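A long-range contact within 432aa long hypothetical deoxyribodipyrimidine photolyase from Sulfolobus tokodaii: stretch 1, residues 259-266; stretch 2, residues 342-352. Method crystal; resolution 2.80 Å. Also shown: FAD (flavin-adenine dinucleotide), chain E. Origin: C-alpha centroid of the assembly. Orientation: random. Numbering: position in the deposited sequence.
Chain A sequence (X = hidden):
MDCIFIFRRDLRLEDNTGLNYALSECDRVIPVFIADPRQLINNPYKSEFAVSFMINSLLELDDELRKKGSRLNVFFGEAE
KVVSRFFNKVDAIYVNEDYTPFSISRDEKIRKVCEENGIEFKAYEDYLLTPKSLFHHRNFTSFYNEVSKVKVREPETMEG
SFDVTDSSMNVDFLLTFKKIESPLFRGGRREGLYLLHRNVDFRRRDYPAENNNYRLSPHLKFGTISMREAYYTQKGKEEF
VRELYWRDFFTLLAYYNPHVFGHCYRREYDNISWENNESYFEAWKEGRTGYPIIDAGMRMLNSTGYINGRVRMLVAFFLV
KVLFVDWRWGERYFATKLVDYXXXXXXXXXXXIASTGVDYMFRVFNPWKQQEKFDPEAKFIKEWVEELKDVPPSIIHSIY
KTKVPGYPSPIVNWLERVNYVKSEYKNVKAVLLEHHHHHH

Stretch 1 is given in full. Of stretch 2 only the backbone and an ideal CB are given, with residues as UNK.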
ATOM      1  N   HIS A 259       9.898   7.717 -13.407  1.00 26.07           N
ATOM      2  CA  HIS A 259      10.965   8.382 -12.686  1.00 26.35           C
ATOM      3  C   HIS A 259      10.612   8.710 -11.242  1.00 26.79           C
ATOM      4  O   HIS A 259      11.507   8.992 -10.444  1.00 27.85           O
ATOM      5  CB  HIS A 259      11.420   9.664 -13.413  1.00 27.28           C
ATOM      6  CG  HIS A 259      10.454  10.808 -13.321  1.00 28.27           C
ATOM      7  ND1 HIS A 259       9.353  10.929 -14.147  1.00 28.29           N
ATOM      8  CD2 HIS A 259      10.417  11.875 -12.483  1.00 28.13           C
ATOM      9  CE1 HIS A 259       8.682  12.022 -13.820  1.00 30.42           C
ATOM     10  NE2 HIS A 259       9.306  12.614 -12.814  1.00 29.02           N
ATOM     11  N   VAL A 260       9.332   8.681 -10.882  1.00 26.49           N
ATOM     12  CA  VAL A 260       8.997   9.014  -9.500  1.00 27.62           C
ATOM     13  C   VAL A 260       9.702   8.065  -8.542  1.00 28.14           C
ATOM     14  O   VAL A 260      10.013   8.431  -7.407  1.00 29.33           O
ATOM     15  CB  VAL A 260       7.474   8.982  -9.216  1.00 27.23           C
ATOM     16  CG1 VAL A 260       6.758   9.957 -10.136  1.00 26.93           C
ATOM     17  CG2 VAL A 260       6.937   7.566  -9.375  1.00 28.07           C
ATOM     18  N   PHE A 261       9.971   6.847  -8.992  1.00 27.97           N
ATOM     19  CA  PHE A 261      10.657   5.896  -8.138  1.00 28.62           C
ATOM     20  C   PHE A 261      12.144   6.189  -8.126  1.00 31.11           C
ATOM     21  O   PHE A 261      12.908   5.578  -8.860  1.00 33.53           O
ATOM     22  CB  PHE A 261      10.401   4.481  -8.629  1.00 26.74           C
ATOM     23  CG  PHE A 261       8.977   4.053  -8.486  1.00 26.43           C
ATOM     24  CD1 PHE A 261       8.367   4.041  -7.233  1.00 25.55           C
ATOM     25  CD2 PHE A 261       8.235   3.677  -9.598  1.00 25.62           C
ATOM     26  CE1 PHE A 261       7.042   3.663  -7.088  1.00 24.09           C
ATOM     27  CE2 PHE A 261       6.907   3.296  -9.463  1.00 25.92           C
ATOM     28  CZ  PHE A 261       6.308   3.290  -8.202  1.00 24.29           C
ATOM     29  N   GLY A 262      12.555   7.139  -7.294  1.00 33.56           N
ATOM     30  CA  GLY A 262      13.961   7.491  -7.225  1.00 35.71           C
ATOM     31  C   GLY A 262      14.216   8.976  -7.394  1.00 37.31           C
ATOM     32  O   GLY A 262      15.222   9.481  -6.906  1.00 37.54           O
ATOM     33  N   HIS A 263      13.324   9.669  -8.100  1.00 38.86           N
ATOM     34  CA  HIS A 263      13.457  11.107  -8.322  1.00 40.52           C
ATOM     35  C   HIS A 263      12.158  11.799  -7.957  1.00 39.77           C
ATOM     36  O   HIS A 263      11.151  11.153  -7.721  1.00 39.51           O
ATOM     37  CB  HIS A 263      13.752  11.421  -9.789  1.00 44.86           C
ATOM     38  CG  HIS A 263      14.940  10.702 -10.351  1.00 48.97           C
ATOM     39  ND1 HIS A 263      15.408  10.934 -11.627  1.00 50.84           N
ATOM     40  CD2 HIS A 263      15.733   9.736  -9.830  1.00 49.56           C
ATOM     41  CE1 HIS A 263      16.435  10.141 -11.868  1.00 50.87           C
ATOM     42  NE2 HIS A 263      16.651   9.403 -10.793  1.00 50.96           N
ATOM     43  N   CYS A 264      12.185  13.124  -7.931  1.00 40.07           N
ATOM     44  CA  CYS A 264      10.998  13.904  -7.612  1.00 40.24           C
ATOM     45  C   CYS A 264      10.093  14.002  -8.836  1.00 40.30           C
ATOM     46  O   CYS A 264      10.575  14.100  -9.965  1.00 40.56           O
ATOM     47  CB  CYS A 264      11.394  15.312  -7.162  1.00 40.78           C
ATOM     48  SG  CYS A 264      12.428  15.382  -5.679  1.00 40.54           S
ATOM     49  N   TYR A 265       8.782  13.967  -8.610  1.00 40.02           N
ATOM     50  CA  TYR A 265       7.829  14.074  -9.702  1.00 40.11           C
ATOM     51  C   TYR A 265       8.211  15.333 -10.471  1.00 41.63           C
ATOM     52  O   TYR A 265       8.407  15.298 -11.688  1.00 41.00           O
ATOM     53  CB  TYR A 265       6.410  14.182  -9.148  1.00 38.60           C
ATOM     54  CG  TYR A 265       5.356  14.352 -10.210  1.00 36.85           C
ATOM     55  CD1 TYR A 265       5.204  13.406 -11.217  1.00 36.18           C
ATOM     56  CD2 TYR A 265       4.536  15.475 -10.226  1.00 36.81           C
ATOM     57  CE1 TYR A 265       4.263  13.575 -12.222  1.00 37.80           C
ATOM     58  CE2 TYR A 265       3.587  15.659 -11.225  1.00 38.43           C
ATOM     59  CZ  TYR A 265       3.457  14.707 -12.223  1.00 38.81           C
ATOM     60  OH  TYR A 265       2.544  14.890 -13.235  1.00 38.83           O
ATOM     61  N   ARG A 266       8.322  16.441  -9.743  1.00 43.88           N
ATOM     62  CA  ARG A 266       8.732  17.716 -10.313  1.00 46.37           C
ATOM     63  C   ARG A 266      10.247  17.742 -10.143  1.00 47.77           C
ATOM     64  O   ARG A 266      10.762  18.227  -9.139  1.00 47.24           O
ATOM     65  CB  ARG A 266       8.080  18.868  -9.554  1.00 47.16           C
ATOM     66  CG  ARG A 266       6.584  18.934  -9.767  1.00 50.69           C
ATOM     67  CD  ARG A 266       6.010  20.229  -9.265  1.00 52.97           C
ATOM     68  NE  ARG A 266       5.915  20.267  -7.814  1.00 57.01           N
ATOM     69  CZ  ARG A 266       5.559  21.350  -7.132  1.00 60.61           C
ATOM     70  NH1 ARG A 266       5.273  22.472  -7.783  1.00 62.87           N
ATOM     71  NH2 ARG A 266       5.492  21.321  -5.805  1.00 61.97           N
ATOM     72  N   UNK A 342       2.116  -0.048  -0.847  1.00 20.26           N
ATOM     73  CA  UNK A 342       1.896  -0.014  -2.284  1.00 22.02           C
ATOM     74  C   UNK A 342       2.928   0.966  -2.854  1.00 21.07           C
ATOM     75  O   UNK A 342       2.833   2.176  -2.630  1.00 21.92           O
ATOM     76  CB  UNK A 342       0.463   0.396  -2.632  1.00 22.02           C
ATOM     77  N   UNK A 343       3.924   0.455  -3.606  1.00 18.99           N
ATOM     78  CA  UNK A 343       4.963   1.313  -4.182  1.00 17.17           C
ATOM     79  C   UNK A 343       4.484   2.649  -4.742  1.00 15.42           C
ATOM     80  O   UNK A 343       4.963   3.699  -4.320  1.00 15.06           O
ATOM     81  CB  UNK A 343       5.673   0.547  -5.300  1.00 17.17           C
ATOM     82  N   UNK A 344       3.533   2.608  -5.672  1.00 14.69           N
ATOM     83  CA  UNK A 344       3.029   3.840  -6.296  1.00 14.98           C
ATOM     84  C   UNK A 344       2.209   4.720  -5.368  1.00 15.03           C
ATOM     85  O   UNK A 344       2.363   5.940  -5.348  1.00 14.82           O
ATOM     86  CB  UNK A 344       2.177   3.484  -7.516  1.00 14.98           C
ATOM     87  N   UNK A 345       1.323   4.102  -4.601  1.00 15.12           N
ATOM     88  CA  UNK A 345       0.499   4.865  -3.688  1.00 14.61           C
ATOM     89  C   UNK A 345       1.357   5.471  -2.579  1.00 15.31           C
ATOM     90  O   UNK A 345       1.174   6.633  -2.220  1.00 16.36           O
ATOM     91  CB  UNK A 345      -0.602   3.983  -3.097  1.00 14.61           C
ATOM     92  N   UNK A 346       2.311   4.708  -2.055  1.00 15.87           N
ATOM     93  CA  UNK A 346       3.179   5.231  -1.006  1.00 17.88           C
ATOM     94  C   UNK A 346       4.029   6.374  -1.574  1.00 19.52           C
ATOM     95  O   UNK A 346       4.134   7.446  -0.968  1.00 20.56           O
ATOM     96  CB  UNK A 346       4.067   4.125  -0.433  1.00 17.88           C
ATOM     97  N   UNK A 347       4.625   6.150  -2.744  1.00 19.97           N
ATOM     98  CA  UNK A 347       5.453   7.169  -3.378  1.00 19.38           C
ATOM     99  C   UNK A 347       4.661   8.449  -3.657  1.00 20.23           C
ATOM    100  O   UNK A 347       5.097   9.557  -3.302  1.00 19.16           O
ATOM    101  CB  UNK A 347       6.046   6.627  -4.680  1.00 19.38           C
ATOM    102  N   UNK A 348       3.496   8.282  -4.287  1.00 19.69           N
ATOM    103  CA  UNK A 348       2.647   9.407  -4.629  1.00 18.91           C
ATOM    104  C   UNK A 348       2.344  10.278  -3.439  1.00 19.40           C
ATOM    105  O   UNK A 348       2.465  11.507  -3.493  1.00 19.47           O
ATOM    106  CB  UNK A 348       1.340   8.913  -5.251  1.00 18.91           C
ATOM    107  N   UNK A 349       1.963   9.634  -2.344  1.00 19.76           N
ATOM    108  CA  UNK A 349       1.633  10.351  -1.128  1.00 19.02           C
ATOM    109  C   UNK A 349       2.818  11.082  -0.517  1.00 19.44           C
ATOM    110  O   UNK A 349       2.674  12.223  -0.087  1.00 19.25           O
ATOM    111  CB  UNK A 349       1.050   9.377  -0.102  1.00 19.02           C
ATOM    112  N   UNK A 350       3.989  10.448  -0.480  1.00 19.54           N
ATOM    113  CA  UNK A 350       5.151  11.116   0.091  1.00 19.43           C
ATOM    114  C   UNK A 350       5.497  12.373  -0.687  1.00 20.25           C
ATOM    115  O   UNK A 350       5.694  13.444  -0.109  1.00 19.56           O
ATOM    116  CB  UNK A 350       6.352  10.168   0.120  1.00 19.43           C
ATOM    117  N   UNK A 351       5.558  12.251  -2.004  1.00 21.39           N
ATOM    118  CA  UNK A 351       5.892  13.402  -2.822  1.00 22.48           C
ATOM    119  C   UNK A 351       4.846  14.487  -2.662  1.00 23.25           C
ATOM    120  O   UNK A 351       5.159  15.669  -2.664  1.00 24.43           O
ATOM    121  CB  UNK A 351       6.023  13.000  -4.292  1.00 22.48           C
ATOM    122  N   UNK A 352       3.593  14.079  -2.530  1.00 24.68           N
ATOM    123  CA  UNK A 352       2.512  15.033  -2.363  1.00 25.64           C
ATOM    124  C   UNK A 352       2.800  15.864  -1.124  1.00 25.53           C
ATOM    125  O   UNK A 352       2.783  17.080  -1.155  1.00 26.97           O
ATOM    126  CB  UNK A 352       1.158  14.329  -2.256  1.00 25.64           C
TER
HETATM  127  PA  FAD E1100      -9.870   4.949   5.080  1.00 29.54           P
HETATM  128  O1A FAD E1100     -10.839   4.110   5.822  1.00 31.28           O
HETATM  129  O2A FAD E1100      -9.960   6.417   4.927  1.00 31.16           O
HETATM  130  O5B FAD E1100     -10.399   4.520   3.621  1.00 31.26           O
HETATM  131  C5B FAD E1100     -10.230   5.363   2.479  1.00 32.36           C
HETATM  132  C4B FAD E1100      -9.786   4.529   1.276  1.00 34.14           C
HETATM  133  O4B FAD E1100      -9.590   5.349   0.112  1.00 35.85           O
HETATM  134  C3B FAD E1100      -8.444   3.861   1.583  1.00 34.99           C
HETATM  135  O3B FAD E1100      -8.691   2.536   2.062  1.00 33.17           O
HETATM  136  C2B FAD E1100      -7.848   3.766   0.180  1.00 35.21           C
HETATM  137  O2B FAD E1100      -8.496   2.724  -0.551  1.00 38.01           O
HETATM  138  C1B FAD E1100      -8.254   5.132  -0.377  1.00 35.68           C
HETATM  139  N9A FAD E1100      -7.371   6.215   0.116  1.00 34.64           N
HETATM  140  C8A FAD E1100      -7.599   7.032   1.143  1.00 33.40           C
HETATM  141  N7A FAD E1100      -6.624   7.935   1.222  1.00 33.44           N
HETATM  142  C5A FAD E1100      -5.763   7.692   0.239  1.00 33.54           C
HETATM  143  C6A FAD E1100      -4.573   8.272  -0.189  1.00 32.04           C
HETATM  144  N6A FAD E1100      -4.075   9.339   0.426  1.00 30.60           N
HETATM  145  N1A FAD E1100      -3.932   7.744  -1.243  1.00 31.20           N
HETATM  146  C2A FAD E1100      -4.407   6.690  -1.884  1.00 30.40           C
HETATM  147  N3A FAD E1100      -5.538   6.117  -1.509  1.00 30.27           N
HETATM  148  C4A FAD E1100      -6.233   6.589  -0.463  1.00 33.30           C
HETATM  149  N1  FAD E1100      -2.114   3.643   1.196  1.00 23.25           N
HETATM  150  C2  FAD E1100      -1.766   2.347   0.792  1.00 24.48           C
HETATM  151  O2  FAD E1100      -2.635   1.522   0.518  1.00 25.23           O
HETATM  152  N3  FAD E1100      -0.419   1.966   0.752  1.00 26.07           N
HETATM  153  C4  FAD E1100       0.568   2.885   1.125  1.00 24.57           C
HETATM  154  O4  FAD E1100       1.754   2.571   1.035  1.00 23.75           O
HETATM  155  C4X FAD E1100       0.216   4.165   1.541  1.00 24.01           C
HETATM  156  N5  FAD E1100       1.209   5.041   1.994  1.00 24.96           N
HETATM  157  C5X FAD E1100       0.873   6.340   2.396  1.00 24.55           C
HETATM  158  C6  FAD E1100       1.880   7.198   2.826  1.00 22.01           C
HETATM  159  C7  FAD E1100       1.565   8.502   3.195  1.00 23.91           C
HETATM  160  C7M FAD E1100       2.697   9.434   3.635  1.00 24.69           C
HETATM  161  C8  FAD E1100       0.244   8.941   3.140  1.00 22.82           C
HETATM  162  C8M FAD E1100      -0.129  10.378   3.512  1.00 23.13           C
HETATM  163  C9  FAD E1100      -0.757   8.074   2.710  1.00 23.48           C
HETATM  164  C9A FAD E1100      -0.452   6.769   2.328  1.00 25.13           C
HETATM  165  N10 FAD E1100      -1.451   5.889   1.871  1.00 24.65           N
HETATM  166  C10 FAD E1100      -1.121   4.556   1.575  1.00 23.77           C
HETATM  167  C1' FAD E1100      -2.855   6.353   1.739  1.00 22.81           C
HETATM  168  C2' FAD E1100      -3.787   6.182   2.943  1.00 24.46           C
HETATM  169  O2' FAD E1100      -3.207   6.765   4.112  1.00 24.04           O
HETATM  170  C3' FAD E1100      -4.143   4.716   3.207  1.00 26.29           C
HETATM  171  O3' FAD E1100      -4.674   4.137   2.012  1.00 28.37           O
HETATM  172  C4' FAD E1100      -5.192   4.590   4.314  1.00 26.48           C
HETATM  173  O4' FAD E1100      -4.719   5.205   5.515  1.00 26.67           O
HETATM  174  C5' FAD E1100      -5.520   3.122   4.594  1.00 27.16           C
HETATM  175  O5' FAD E1100      -6.425   2.996   5.696  1.00 28.99           O
HETATM  176  P   FAD E1100      -8.014   2.854   5.473  1.00 27.24           P
HETATM  177  O1P FAD E1100      -8.240   1.788   4.471  1.00 28.14           O
HETATM  178  O2P FAD E1100      -8.630   2.701   6.810  1.00 28.17           O
HETATM  179  O3P FAD E1100      -8.427   4.274   4.829  1.00 30.28           O

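Position 342 lies just before the first helical turn, out of reach of stretch 1, its backbone N donating to FAD O4 at 3.2 Å. A capping residue, Asp, Asn, Ser or Thr, would suit. It is Asp 342: OD1 accepts from the N of 345 at 3.3 Å.

Position 343 opens the helix with phi near -40°, and its ideal CB sits 3.8 Å from Phe 261 CE1. A compact apolar residue fits, and a first turn, where the backbone N needs no helical partner, tolerates proline. It is Pro 343, whose CB packs 4.0 Å from Phe 261 CE1.

At 344 the CB points sideways, 4.2 Å from Phe 261 CZ. Small apolar residues touch the ring without demanding more room. Ala 344 does this; its N lies at the ring edge.

Positions 345 and 346 turn to the cofactor. At 345 CB points away from stretch 1 and to the side of the adenine, where apolar residues of medium size could pack; Ile 345 brings CG2 3.5 Å from FAD C2A. At 346 stretch 1 offers nothing within reach, but CB lies close to FAD O4, so a small or medium polar residue would suit; Asn 346 sets CB 3.2 Å from FAD O4.

Position 347 points toward stretch 1, its ideal CB 3.9 Å from Phe 261 CE1 and the carbonyl of Val 260 ahead. A donor of moderate length is wanted; Asn or Gln are candidates, while a hydroxyl on CB would fall short of the carbonyl. It is Asn 347, chi1 t, whose ND2 donates to Val 260 O at 3.0 Å. Its OD1 remains available to a neighbour one turn on.

At 348 an ideal CB meets nothing of stretch 1 but would be crowded by the O of 344 at 3.1 Å, favouring glycine although the helical angles do not require it. It is Gly 348.

Position 349 is out of reach of stretch 1 but near the adenine, which calls for a donor and an acceptor together. Asn 349 supplies both: ND2 donates to FAD N1A at 3.1 Å and OD1 accepts from FAD N6A at 2.9 Å. At 350 an apolar or aromatic residue could approach the flavin; Trp 350 lays one ring face against FAD C7M.

Position 351 points toward a loop offering the free N of Tyr 265 and O of His 263. A long amide suits best. Gln 351, chi1 m, accepts from Tyr 265 N through OE1 at 2.9 Å; its NE2 donates to Asn 347 OD1 at 3.1 Å and weakly to His 263 O at 3.3 Å.

At 352 stretch 1 sets no limit, so polar, apolar or aromatic residues would all do; it is Trp 352.

Stretch 2, residues 342-352: DPAINNGNWQW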
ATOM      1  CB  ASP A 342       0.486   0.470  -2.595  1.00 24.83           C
ATOM      2  CG  ASP A 342       0.123   0.287  -4.055  1.00 28.85           C
ATOM      3  OD1 ASP A 342       0.806   0.887  -4.931  1.00 28.53           O
ATOM      4  OD2 ASP A 342      -0.848  -0.469  -4.317  1.00 32.42           O
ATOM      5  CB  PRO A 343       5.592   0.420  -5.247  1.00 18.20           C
ATOM      6  CG  PRO A 343       5.450  -0.946  -4.658  1.00 16.57           C
ATOM      7  CD  PRO A 343       4.045  -0.925  -4.116  1.00 17.64           C
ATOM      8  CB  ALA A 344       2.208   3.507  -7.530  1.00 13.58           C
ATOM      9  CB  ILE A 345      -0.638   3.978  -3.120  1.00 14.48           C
ATOM     10  CG1 ILE A 345      -1.508   3.484  -4.289  1.00 13.91           C
ATOM     11  CG2 ILE A 345      -1.471   4.756  -2.112  1.00 11.03           C
ATOM     12  CD1 ILE A 345      -2.670   2.609  -3.901  1.00 12.56           C
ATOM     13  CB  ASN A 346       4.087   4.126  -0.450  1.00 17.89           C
ATOM     14  CG  ASN A 346       4.923   4.597   0.740  1.00 18.30           C
ATOM     15  OD1 ASN A 346       4.400   5.163   1.697  1.00 19.66           O
ATOM     16  ND2 ASN A 346       6.225   4.354   0.682  1.00 18.75           N
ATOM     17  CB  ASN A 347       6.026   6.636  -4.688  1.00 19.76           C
ATOM     18  CG  ASN A 347       7.011   7.596  -5.313  1.00 21.71           C
ATOM     19  OD1 ASN A 347       6.632   8.659  -5.823  1.00 23.22           O
ATOM     20  ND2 ASN A 347       8.294   7.243  -5.261  1.00 21.83           N
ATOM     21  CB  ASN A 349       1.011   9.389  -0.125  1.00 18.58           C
ATOM     22  CG  ASN A 349      -0.495   9.245  -0.316  1.00 18.70           C
ATOM     23  OD1 ASN A 349      -1.263  10.101   0.115  1.00 19.06           O
ATOM     24  ND2 ASN A 349      -0.919   8.166  -0.965  1.00 17.65           N
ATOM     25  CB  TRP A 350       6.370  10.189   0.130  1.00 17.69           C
ATOM     26  CG  TRP A 350       6.407   9.331   1.360  1.00 16.07           C
ATOM     27  CD1 TRP A 350       5.949   8.046   1.484  1.00 15.91           C
ATOM     28  CD2 TRP A 350       6.853   9.725   2.666  1.00 13.64           C
ATOM     29  NE1 TRP A 350       6.080   7.620   2.792  1.00 15.03           N
ATOM     30  CE2 TRP A 350       6.631   8.630   3.535  1.00 12.85           C
ATOM     31  CE3 TRP A 350       7.413  10.895   3.184  1.00 11.28           C
ATOM     32  CZ2 TRP A 350       6.950   8.674   4.887  1.00 11.50           C
ATOM     33  CZ3 TRP A 350       7.731  10.942   4.531  1.00 10.80           C
ATOM     34  CH2 TRP A 350       7.500   9.839   5.367  1.00 12.27           C
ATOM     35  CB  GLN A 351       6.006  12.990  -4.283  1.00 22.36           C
ATOM     36  CG  GLN A 351       7.037  11.920  -4.515  1.00 22.72           C
ATOM     37  CD  GLN A 351       7.899  12.241  -5.691  1.00 23.85           C
ATOM     38  OE1 GLN A 351       8.394  13.367  -5.802  1.00 24.38           O
ATOM     39  NE2 GLN A 351       8.096  11.264  -6.585  1.00 22.61           N
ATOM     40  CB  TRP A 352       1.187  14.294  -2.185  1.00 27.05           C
ATOM     41  CG  TRP A 352      -0.036  15.165  -2.327  1.00 29.58           C
ATOM     42  CD1 TRP A 352      -0.710  15.440  -3.480  1.00 30.66           C
ATOM     43  CD2 TRP A 352      -0.714  15.886  -1.285  1.00 30.77           C
ATOM     44  NE1 TRP A 352      -1.766  16.287  -3.226  1.00 31.77           N
ATOM     45  CE2 TRP A 352      -1.790  16.578  -1.888  1.00 31.69           C
ATOM     46  CE3 TRP A 352      -0.516  16.015   0.097  1.00 31.71           C
ATOM     47  CZ2 TRP A 352      -2.668  17.391  -1.155  1.00 32.37           C
ATOM     48  CZ3 TRP A 352      -1.393  16.825   0.829  1.00 32.79           C
ATOM     49  CH2 TRP A 352      -2.453  17.500   0.198  1.00 32.64           C
TER
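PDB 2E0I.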